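Local coordinates for actin-related protein 8 (Homo sapiens, PDB 4FO0) that binds ATP, has low basal ATPase activity without polymerizing, and serves as a proposed core component of the INO80 chromatin-remodelling complex, at residues K316-Q324 / F348-M359. Numbering follows the deposited sequence.
With ATP (adenosine-5'-triphosphate), chain C.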
ATOM      1  N   LYS A 316      -6.010 -13.267   3.667  1.00 37.04           N
ATOM      2  CA  LYS A 316      -6.231 -12.739   2.334  1.00 33.50           C
ATOM      3  C   LYS A 316      -5.084 -13.105   1.385  1.00 33.62           C
ATOM      4  O   LYS A 316      -5.318 -13.522   0.251  1.00 32.54           O
ATOM      5  CB  LYS A 316      -6.380 -11.222   2.359  1.00 30.68           C
ATOM      6  CG  LYS A 316      -6.308 -10.615   0.963  1.00 29.34           C
ATOM      7  CD  LYS A 316      -6.153  -9.116   0.980  1.00 33.78           C
ATOM      8  CE  LYS A 316      -4.805  -8.705   1.525  1.00 31.83           C
ATOM      9  NZ  LYS A 316      -4.652  -7.228   1.459  1.00 33.95           N
ATOM     10  N   GLU A 317      -3.846 -12.942   1.835  1.00 36.66           N
ATOM     11  CA  GLU A 317      -2.721 -13.132   0.924  1.00 41.96           C
ATOM     12  C   GLU A 317      -2.514 -14.580   0.572  1.00 36.93           C
ATOM     13  O   GLU A 317      -1.918 -14.902  -0.462  1.00 47.32           O
ATOM     14  CB  GLU A 317      -1.451 -12.576   1.506  1.00 25.25           C
ATOM     15  CG  GLU A 317      -1.501 -11.100   1.721  1.00 39.26           C
ATOM     16  CD  GLU A 317      -0.519 -10.660   2.774  1.00 47.79           C
ATOM     17  OE1 GLU A 317       0.099 -11.546   3.413  1.00 58.33           O
ATOM     18  OE2 GLU A 317      -0.378  -9.432   2.964  1.00 47.96           O
ATOM     19  N   THR A 318      -3.036 -15.449   1.427  1.00 33.54           N
ATOM     20  CA  THR A 318      -2.908 -16.889   1.234  1.00 46.41           C
ATOM     21  C   THR A 318      -4.033 -17.471   0.381  1.00 43.57           C
ATOM     22  O   THR A 318      -3.795 -18.302  -0.494  1.00 46.48           O
ATOM     23  CB  THR A 318      -2.860 -17.599   2.585  1.00 40.43           C
ATOM     24  OG1 THR A 318      -1.674 -17.188   3.266  1.00 49.83           O
ATOM     25  CG2 THR A 318      -2.828 -19.083   2.411  1.00 28.52           C
ATOM     26  N   PHE A 319      -5.250 -17.003   0.617  1.00 30.52           N
ATOM     27  CA  PHE A 319      -6.428 -17.600   0.005  1.00 35.96           C
ATOM     28  C   PHE A 319      -7.028 -16.878  -1.197  1.00 36.27           C
ATOM     29  O   PHE A 319      -7.458 -17.517  -2.150  1.00 41.98           O
ATOM     30  CB  PHE A 319      -7.492 -17.768   1.066  1.00 36.24           C
ATOM     31  CG  PHE A 319      -7.097 -18.713   2.135  1.00 45.56           C
ATOM     32  CD1 PHE A 319      -6.174 -19.706   1.868  1.00 42.96           C
ATOM     33  CD2 PHE A 319      -7.638 -18.617   3.404  1.00 52.90           C
ATOM     34  CE1 PHE A 319      -5.794 -20.590   2.844  1.00 41.35           C
ATOM     35  CE2 PHE A 319      -7.270 -19.503   4.383  1.00 42.45           C
ATOM     36  CZ  PHE A 319      -6.341 -20.488   4.103  1.00 45.48           C
ATOM     37  N   CYS A 320      -7.078 -15.556  -1.139  1.00 30.92           N
ATOM     38  CA  CYS A 320      -7.689 -14.766  -2.196  1.00 30.09           C
ATOM     39  C   CYS A 320      -6.977 -14.923  -3.542  1.00 36.53           C
ATOM     40  O   CYS A 320      -5.752 -15.045  -3.610  1.00 35.88           O
ATOM     41  CB  CYS A 320      -7.773 -13.300  -1.761  1.00 22.95           C
ATOM     42  SG  CYS A 320      -8.993 -13.081  -0.420  1.00 37.39           S
ATOM     43  N   HIS A 321      -7.761 -14.944  -4.615  1.00 36.05           N
ATOM     44  CA  HIS A 321      -7.213 -15.105  -5.964  1.00 43.60           C
ATOM     45  C   HIS A 321      -8.136 -14.390  -6.936  1.00 30.67           C
ATOM     46  O   HIS A 321      -9.280 -14.091  -6.587  1.00 38.02           O
ATOM     47  CB  HIS A 321      -7.118 -16.592  -6.331  1.00 36.23           C
ATOM     48  CG  HIS A 321      -8.449 -17.282  -6.390  1.00 40.19           C
ATOM     49  ND1 HIS A 321      -9.206 -17.341  -7.541  1.00 44.59           N
ATOM     50  CD2 HIS A 321      -9.169 -17.916  -5.434  1.00 36.28           C
ATOM     51  CE1 HIS A 321     -10.331 -17.990  -7.292  1.00 46.06           C
ATOM     52  NE2 HIS A 321     -10.330 -18.353  -6.023  1.00 48.77           N
ATOM     53  N   LEU A 322      -7.645 -14.112  -8.141  1.00 36.79           N
ATOM     54  CA  LEU A 322      -8.493 -13.592  -9.222  1.00 41.73           C
ATOM     55  C   LEU A 322      -8.527 -14.557 -10.411  1.00 46.63           C
ATOM     56  O   LEU A 322      -8.400 -14.153 -11.569  1.00 40.95           O
ATOM     57  CB  LEU A 322      -8.020 -12.216  -9.675  1.00 27.50           C
ATOM     58  CG  LEU A 322      -8.252 -11.074  -8.693  1.00 29.88           C
ATOM     59  CD1 LEU A 322      -7.411  -9.860  -9.076  1.00 41.19           C
ATOM     60  CD2 LEU A 322      -9.719 -10.712  -8.657  1.00 24.94           C
ATOM     61  N   ASP A 323      -8.701 -15.837 -10.109  1.00 39.05           N
ATOM     62  CA  ASP A 323      -8.683 -16.876 -11.126  1.00 50.30           C
ATOM     63  C   ASP A 323     -10.073 -17.538 -11.277  1.00 47.16           C
ATOM     64  O   ASP A 323     -10.518 -18.256 -10.381  1.00 45.33           O
ATOM     65  CB  ASP A 323      -7.615 -17.900 -10.729  1.00 52.51           C
ATOM     66  CG  ASP A 323      -7.467 -19.032 -11.728  1.00 64.16           C
ATOM     67  OD1 ASP A 323      -8.278 -19.112 -12.680  1.00 63.88           O
ATOM     68  OD2 ASP A 323      -6.537 -19.856 -11.542  1.00 59.60           O
ATOM     69  N   GLN A 324     -10.759 -17.295 -12.397  1.00 44.38           N
ATOM     70  CA  GLN A 324     -12.088 -17.891 -12.619  1.00 49.98           C
ATOM     71  C   GLN A 324     -12.089 -19.399 -12.449  1.00 45.01           C
ATOM     72  O   GLN A 324     -13.083 -19.992 -12.022  1.00 54.85           O
ATOM     73  CB  GLN A 324     -12.616 -17.593 -14.021  1.00 44.67           C
ATOM     74  CG  GLN A 324     -13.251 -16.249 -14.177  1.00 59.95           C
ATOM     75  CD  GLN A 324     -14.519 -16.088 -13.358  1.00 59.31           C
ATOM     76  OE1 GLN A 324     -14.587 -15.232 -12.470  1.00 61.10           O
ATOM     77  NE2 GLN A 324     -15.543 -16.882 -13.673  1.00 42.36           N
ATOM     78  N   PHE A 348     -10.692 -25.227   7.632  1.00 50.30           N
ATOM     79  CA  PHE A 348     -12.008 -24.799   7.176  1.00 56.10           C
ATOM     80  C   PHE A 348     -12.214 -24.730   5.692  1.00 42.71           C
ATOM     81  O   PHE A 348     -11.269 -24.810   4.900  1.00 38.62           O
ATOM     82  CB  PHE A 348     -12.500 -23.542   7.881  1.00 63.47           C
ATOM     83  CG  PHE A 348     -12.110 -22.279   7.216  1.00 46.71           C
ATOM     84  CD1 PHE A 348     -13.000 -21.204   7.191  1.00 60.49           C
ATOM     85  CD2 PHE A 348     -10.853 -22.135   6.657  1.00 59.02           C
ATOM     86  CE1 PHE A 348     -12.650 -20.013   6.597  1.00 59.11           C
ATOM     87  CE2 PHE A 348     -10.489 -20.945   6.049  1.00 64.41           C
ATOM     88  CZ  PHE A 348     -11.388 -19.883   6.022  1.00 62.54           C
ATOM     89  N   ARG A 349     -13.483 -24.624   5.328  1.00 41.62           N
ATOM     90  CA  ARG A 349     -13.883 -24.762   3.938  1.00 46.24           C
ATOM     91  C   ARG A 349     -14.258 -23.412   3.337  1.00 37.07           C
ATOM     92  O   ARG A 349     -15.048 -22.673   3.915  1.00 38.72           O
ATOM     93  CB  ARG A 349     -15.046 -25.726   3.864  1.00 48.54           C
ATOM     94  CG  ARG A 349     -15.107 -26.510   2.601  1.00 59.69           C
ATOM     95  CD  ARG A 349     -16.126 -27.609   2.759  1.00 57.31           C
ATOM     96  NE  ARG A 349     -15.474 -28.878   3.051  1.00 61.88           N
ATOM     97  CZ  ARG A 349     -16.131 -29.982   3.379  1.00 61.11           C
ATOM     98  NH1 ARG A 349     -17.455 -29.953   3.473  1.00 64.29           N
ATOM     99  NH2 ARG A 349     -15.468 -31.105   3.622  1.00 57.00           N
ATOM    100  N   LEU A 350     -13.662 -23.082   2.194  1.00 45.57           N
ATOM    101  CA  LEU A 350     -13.948 -21.812   1.533  1.00 42.55           C
ATOM    102  C   LEU A 350     -14.389 -21.974   0.100  1.00 48.71           C
ATOM    103  O   LEU A 350     -13.879 -22.833  -0.635  1.00 45.48           O
ATOM    104  CB  LEU A 350     -12.727 -20.901   1.560  1.00 52.50           C
ATOM    105  CG  LEU A 350     -12.725 -19.973   2.762  1.00 52.43           C
ATOM    106  CD1 LEU A 350     -11.606 -18.964   2.650  1.00 60.35           C
ATOM    107  CD2 LEU A 350     -14.088 -19.309   2.879  1.00 49.54           C
ATOM    108  N   GLY A 351     -15.308 -21.106  -0.305  1.00 43.41           N
ATOM    109  CA  GLY A 351     -15.752 -21.063  -1.686  1.00 47.30           C
ATOM    110  C   GLY A 351     -15.406 -19.792  -2.438  1.00 46.72           C
ATOM    111  O   GLY A 351     -14.242 -19.482  -2.707  1.00 42.17           O
ATOM    112  N   ASP A 352     -16.436 -19.038  -2.775  1.00 47.38           N
ATOM    113  CA  ASP A 352     -16.284 -17.949  -3.721  1.00 39.68           C
ATOM    114  C   ASP A 352     -15.749 -16.695  -3.040  1.00 47.80           C
ATOM    115  O   ASP A 352     -15.133 -15.826  -3.671  1.00 35.52           O
ATOM    116  CB  ASP A 352     -17.613 -17.700  -4.435  1.00 49.40           C
ATOM    117  CG  ASP A 352     -18.119 -18.939  -5.172  1.00 57.55           C
ATOM    118  OD1 ASP A 352     -17.302 -19.640  -5.824  1.00 55.95           O
ATOM    119  OD2 ASP A 352     -19.335 -19.222  -5.079  1.00 43.31           O
ATOM    120  N   GLU A 353     -15.972 -16.607  -1.737  1.00 44.81           N
ATOM    121  CA  GLU A 353     -15.346 -15.557  -0.955  1.00 39.57           C
ATOM    122  C   GLU A 353     -13.873 -15.302  -1.379  1.00 31.60           C
ATOM    123  O   GLU A 353     -13.416 -14.163  -1.417  1.00 33.19           O
ATOM    124  CB  GLU A 353     -15.461 -15.902   0.523  1.00 32.65           C
ATOM    125  CG  GLU A 353     -15.574 -17.394   0.775  1.00 51.39           C
ATOM    126  CD  GLU A 353     -17.000 -17.921   0.730  1.00 54.33           C
ATOM    127  OE1 GLU A 353     -17.189 -19.049   0.234  1.00 62.95           O
ATOM    128  OE2 GLU A 353     -17.929 -17.230   1.211  1.00 63.70           O
ATOM    129  N   LYS A 354     -13.143 -16.352  -1.729  1.00 24.48           N
ATOM    130  CA  LYS A 354     -11.744 -16.186  -2.130  1.00 29.46           C
ATOM    131  C   LYS A 354     -11.583 -15.347  -3.379  1.00 35.23           C
ATOM    132  O   LYS A 354     -10.520 -14.768  -3.594  1.00 36.73           O
ATOM    133  CB  LYS A 354     -11.055 -17.537  -2.340  1.00 30.00           C
ATOM    134  CG  LYS A 354     -10.894 -18.362  -1.076  1.00 30.16           C
ATOM    135  CD  LYS A 354     -10.218 -19.674  -1.382  1.00 39.82           C
ATOM    136  CE  LYS A 354     -11.136 -20.597  -2.149  1.00 39.51           C
ATOM    137  NZ  LYS A 354     -10.363 -21.781  -2.578  1.00 49.29           N
ATOM    138  N   LEU A 355     -12.627 -15.304  -4.207  1.00 29.65           N
ATOM    139  CA  LEU A 355     -12.613 -14.538  -5.456  1.00 30.49           C
ATOM    140  C   LEU A 355     -13.431 -13.249  -5.362  1.00 26.84           C
ATOM    141  O   LEU A 355     -13.056 -12.234  -5.910  1.00 27.54           O
ATOM    142  CB  LEU A 355     -13.126 -15.389  -6.612  1.00 37.26           C
ATOM    143  CG  LEU A 355     -13.334 -14.697  -7.963  1.00 33.22           C
ATOM    144  CD1 LEU A 355     -12.007 -14.275  -8.606  1.00 23.69           C
ATOM    145  CD2 LEU A 355     -14.068 -15.649  -8.867  1.00 25.92           C
ATOM    146  N   GLN A 356     -14.545 -13.301  -4.648  1.00 34.65           N
ATOM    147  CA  GLN A 356     -15.359 -12.119  -4.429  1.00 29.83           C
ATOM    148  C   GLN A 356     -14.572 -10.955  -3.832  1.00 36.89           C
ATOM    149  O   GLN A 356     -14.636  -9.832  -4.335  1.00 37.95           O
ATOM    150  CB  GLN A 356     -16.540 -12.458  -3.527  1.00 29.36           C
ATOM    151  CG  GLN A 356     -17.527 -13.427  -4.151  1.00 39.81           C
ATOM    152  CD  GLN A 356     -18.535 -13.925  -3.142  1.00 36.37           C
ATOM    153  OE1 GLN A 356     -18.166 -14.473  -2.105  1.00 60.21           O
ATOM    154  NE2 GLN A 356     -19.806 -13.708  -3.418  1.00 51.63           N
ATOM    155  N   ALA A 357     -13.834 -11.222  -2.758  1.00 35.66           N
ATOM    156  CA  ALA A 357     -13.184 -10.162  -2.000  1.00 22.23           C
ATOM    157  C   ALA A 357     -12.202  -9.311  -2.829  1.00 36.98           C
ATOM    158  O   ALA A 357     -12.269  -8.088  -2.807  1.00 32.08           O
ATOM    159  CB  ALA A 357     -12.500 -10.743  -0.784  1.00 29.11           C
ATOM    160  N   PRO A 358     -11.276  -9.960  -3.543  1.00 30.95           N
ATOM    161  CA  PRO A 358     -10.317  -9.224  -4.380  1.00 25.28           C
ATOM    162  C   PRO A 358     -11.028  -8.434  -5.464  1.00 39.77           C
ATOM    163  O   PRO A 358     -10.565  -7.366  -5.854  1.00 34.69           O
ATOM    164  CB  PRO A 358      -9.481 -10.333  -5.036  1.00 24.92           C
ATOM    165  CG  PRO A 358      -9.680 -11.524  -4.176  1.00 40.57           C
ATOM    166  CD  PRO A 358     -11.023 -11.410  -3.520  1.00 22.17           C
ATOM    167  N   MET A 359     -12.143  -8.962  -5.956  1.00 38.18           N
ATOM    168  CA  MET A 359     -12.907  -8.282  -6.994  1.00 36.27           C
ATOM    169  C   MET A 359     -13.678  -7.070  -6.493  1.00 40.48           C
ATOM    170  O   MET A 359     -14.235  -6.332  -7.294  1.00 34.81           O
ATOM    171  CB  MET A 359     -13.877  -9.235  -7.670  1.00 29.55           C
ATOM    172  CG  MET A 359     -13.201 -10.226  -8.577  1.00 39.91           C
ATOM    173  SD  MET A 359     -14.416 -11.135  -9.522  1.00 49.08           S
ATOM    174  CE  MET A 359     -15.489  -9.795 -10.037  1.00 53.59           C
TER
HETATM  175  PG  ATP C 702      -0.201   2.759   0.570  1.00 29.81           P
HETATM  176  O1G ATP C 702       0.524   2.677  -0.745  1.00 28.13           O
HETATM  177  O2G ATP C 702       0.197   3.916   1.455  1.00 28.00           O
HETATM  178  O3G ATP C 702      -1.699   2.553   0.501  1.00 27.69           O
HETATM  179  PB  ATP C 702       1.763   0.761   1.342  1.00 33.95           P
HETATM  180  O1B ATP C 702       2.051   0.448   2.786  1.00 24.54           O
HETATM  181  O2B ATP C 702       2.766   1.435   0.419  1.00 26.04           O
HETATM  182  O3B ATP C 702       0.322   1.474   1.370  1.00 29.89           O
HETATM  183  PA  ATP C 702       2.170  -1.732   0.014  1.00 33.62           P
HETATM  184  O1A ATP C 702       3.153  -2.169   1.070  1.00 43.41           O
HETATM  185  O2A ATP C 702       2.612  -1.363  -1.379  1.00 28.33           O
HETATM  186  O3A ATP C 702       1.247  -0.593   0.650  1.00 36.54           O
HETATM  187  O5' ATP C 702       1.085  -2.895  -0.115  1.00 28.93           O
HETATM  188  C5' ATP C 702       0.511  -3.386   1.086  1.00 33.24           C
HETATM  189  C4' ATP C 702      -0.665  -4.260   0.725  1.00 33.10           C
HETATM  190  O4' ATP C 702      -0.182  -5.305  -0.106  1.00 39.66           O
HETATM  191  C3' ATP C 702      -1.302  -4.924   1.934  1.00 42.79           C
HETATM  192  O3' ATP C 702      -2.722  -4.742   1.889  1.00 31.07           O
HETATM  193  C2' ATP C 702      -0.957  -6.384   1.777  1.00 31.41           C
HETATM  194  O2' ATP C 702      -1.957  -7.250   2.292  1.00 34.63           O
HETATM  195  C1' ATP C 702      -0.870  -6.489   0.275  1.00 40.96           C
HETATM  196  N9  ATP C 702      -0.188  -7.728  -0.125  1.00 41.22           N
HETATM  197  C8  ATP C 702       1.094  -8.040   0.111  1.00 44.05           C
HETATM  198  N7  ATP C 702       1.386  -9.265  -0.388  1.00 39.46           N
HETATM  199  C5  ATP C 702       0.273  -9.745  -0.955  1.00 37.12           C
HETATM  200  C6  ATP C 702      -0.106 -10.984  -1.651  1.00 42.69           C
HETATM  201  N6  ATP C 702       0.819 -11.960  -1.839  1.00 43.98           N
HETATM  202  N1  ATP C 702      -1.389 -11.093  -2.086  1.00 53.57           N
HETATM  203  C2  ATP C 702      -2.303 -10.122  -1.896  1.00 42.82           C
HETATM  204  N3  ATP C 702      -2.022  -8.967  -1.257  1.00 45.78           N
HETATM  205  C4  ATP C 702      -0.773  -8.728  -0.777  1.00 47.12           C
HETATM  206  O   HOH W   1     -12.615 -19.731  -5.215  1.00 41.26           O
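H321 lies across K354 and L355 of helix 353-359, just after helix 306-319 has ended. The H321 N-H bonds to K354 O (2.9 Å, 159° at the hydrogen). C320 CA also makes a CA-H...O contact to the same oxygen. The H321 ring is fixed by bonds in its own plane. H321 ND1 accepts from D323 N (3.0 Å), and H321 NE2 and G351 O share a water. One ring face rests on L355 CA, while K354 CB comes obliquely to H321 CD2 (3.6 Å). Replacing H321 with an alanine would probably leave D323 N and the water without their ring partner and open a gap over K354 and L355. L355 CG is anti to the backbone N (chi1 173°). From there L355 CD1 reaches H321 O (3.4 Å) and L322 CA, and L355 CD2 meets Q324 OE1 (3.7 Å). K354 CB, CG and CD lie against F319 O (3.6 Å from CD), and K354 NZ bonds to H332. L322 CD2 packs on P358 CB and on M359 CG (3.5 Å). At the other end, F319 CE2 comes to the ring edge of F348 CE2 (3.9 Å), and L350 CD1 meets F319 CD2 obliquely to the ring. The contact belongs to the actin fold. K316 NZ donates to ATP O2', which in turn donates to E317 OE2; the contact begins just beyond, at F319 and C320. Helix 280-293 adds F287 against C320 and L350. Helix 71-88 packs on M359, helix 516-527 on L322 and M359, and 348-350 are the end of strand 343-350, the middle strand of a three-stranded antiparallel sheet.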